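Local coordinates for ferric uptake regulation protein (Vibrio cholerae, PDB 2W57) that acts as an iron-responsive, DNA-binding transcriptional repressor that controls iron uptake genes, with metal ions held in each subunit, at the zinc ion site. Coordinates in Å, arbitrary orientation; residue numbers count along the deposited sequence, not the author numbering.

The zinc ion site. Residues 87-89, 108, 111, 125. With ZN (zinc ion), chain B.
In this Fur-family repressor, His87, Asp89, Glu108 and His125 bind a zinc ion, a worked example of a metal tying together distant stretches of one small domain. The site lies in the C-terminal part of the chain, which in this family is the dimerisation domain. His87 belongs to the histidine-rich segment HHHDH that leads into strand 89-93, Asp89 opens that strand, Glu108 sits in the first turn of helix 105-117, and His125 comes from the long strand 121-132. The zinc thus links helix 105-117 to the two strands and probably helps to hold them together.

Both histidines bind through NE2, His125 at 2.2 Å and His87 at 2.3 Å from ZN. The His87 side chain extends with CG anti to the backbone N, whereas that of His125 takes the crowded position between the backbone N and the carbonyl carbon (chi1 71°). Asp89 supplies OD2 of its carboxylate at 2.0 Å from ZN, and this oxygen sits at the edge of the His125 ring, in its plane. Asp89 OD1 lies at 2.7 Å from ZN, a longer contact that probably belongs to a loosely modelled shell, so whether the carboxylate binds through both oxygens is not settled by this model. Glu108, its chain bent at chi2, reaches in from the helix and binds through OE2 at 2.1 Å from ZN, while its OE1 stays back at 3.2 Å from ZN. The shell is irregular: the angle from Asp89 OD2 to His125 NE2 opens to 133°, and that between the two histidine nitrogens closes to 91°. Further ligands such as water may be unseen at this resolution.

One turn along the helix from Glu108, Gln111 places its amide oxygen OE1 over one face of the His125 ring, near its centre. His88 points its side chain away from this zinc; it serves the other metal site, with His33, Glu81 and His90, so neighbouring residues of the same segment feed two metals.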
loop_
_atom_site.group_PDB
_atom_site.type_symbol
_atom_site.label_atom_id
_atom_site.label_comp_id
_atom_site.label_asym_id
_atom_site.label_seq_id
_atom_site.Cartn_x
_atom_site.Cartn_y
_atom_site.Cartn_z
ATOM N N HIS A 87 1.303 -11.697 14.008
ATOM C CA HIS A 87 1.066 -10.343 13.543
ATOM C C HIS A 87 2.258 -9.428 13.795
ATOM O O HIS A 87 2.820 -9.418 14.891
ATOM C CB HIS A 87 -0.166 -9.773 14.255
ATOM C CG HIS A 87 -0.414 -8.326 13.969
ATOM N ND1 HIS A 87 -1.126 -7.900 12.867
ATOM C CD2 HIS A 87 -0.043 -7.207 14.638
ATOM C CE1 HIS A 87 -1.180 -6.579 12.867
ATOM N NE2 HIS A 87 -0.531 -6.134 13.930
ATOM N N HIS A 88 2.635 -8.657 12.774
ATOM C CA HIS A 88 3.549 -7.532 12.969
ATOM C C HIS A 88 3.200 -6.311 12.083
ATOM O O HIS A 88 2.371 -6.386 11.166
ATOM C CB HIS A 88 5.019 -7.968 12.826
ATOM C CG HIS A 88 5.355 -8.558 11.490
ATOM N ND1 HIS A 88 4.981 -9.832 11.120
ATOM C CD2 HIS A 88 6.045 -8.051 10.443
ATOM C CE1 HIS A 88 5.421 -10.083 9.900
ATOM N NE2 HIS A 88 6.072 -9.020 9.468
ATOM N N ASP A 89 3.815 -5.181 12.407
ATOM C CA ASP A 89 3.726 -3.980 11.600
ATOM C C ASP A 89 5.124 -3.641 11.136
ATOM O O ASP A 89 6.067 -4.358 11.472
ATOM C CB ASP A 89 3.100 -2.854 12.408
ATOM C CG ASP A 89 1.705 -3.189 12.830
ATOM O OD1 ASP A 89 0.901 -3.547 11.941
ATOM O OD2 ASP A 89 1.415 -3.132 14.043
ATOM N N GLU A 108 -1.562 -1.327 19.490
ATOM C CA GLU A 108 -2.589 -2.342 19.265
ATOM C C GLU A 108 -3.869 -2.006 20.028
ATOM O O GLU A 108 -4.946 -2.024 19.441
ATOM C CB GLU A 108 -2.101 -3.758 19.604
ATOM C CG GLU A 108 -1.011 -4.342 18.678
ATOM C CD GLU A 108 -1.281 -4.144 17.180
ATOM O OE1 GLU A 108 -2.452 -4.218 16.741
ATOM O OE2 GLU A 108 -0.307 -3.910 16.438
ATOM N N GLN A 111 -5.895 1.351 18.718
ATOM C CA GLN A 111 -6.657 1.054 17.500
ATOM C C GLN A 111 -8.074 0.545 17.808
ATOM O O GLN A 111 -9.047 1.018 17.214
ATOM C CB GLN A 111 -5.886 0.046 16.625
ATOM C CG GLN A 111 -4.506 0.544 16.149
ATOM C CD GLN A 111 -3.722 -0.479 15.339
ATOM O OE1 GLN A 111 -4.085 -1.653 15.272
ATOM N NE2 GLN A 111 -2.625 -0.038 14.731
ATOM N N HIS A 125 -6.067 -4.248 10.333
ATOM C CA HIS A 125 -5.399 -2.961 10.152
ATOM C C HIS A 125 -4.080 -3.133 9.395
ATOM O O HIS A 125 -3.619 -4.250 9.185
ATOM C CB HIS A 125 -5.176 -2.273 11.502
ATOM C CG HIS A 125 -4.129 -2.920 12.359
ATOM N ND1 HIS A 125 -4.397 -3.998 13.177
ATOM C CD2 HIS A 125 -2.820 -2.627 12.544
ATOM C CE1 HIS A 125 -3.298 -4.347 13.821
ATOM N NE2 HIS A 125 -2.328 -3.529 13.458
HETATM ZN ZN ZN B . -0.347 -3.910 14.348
#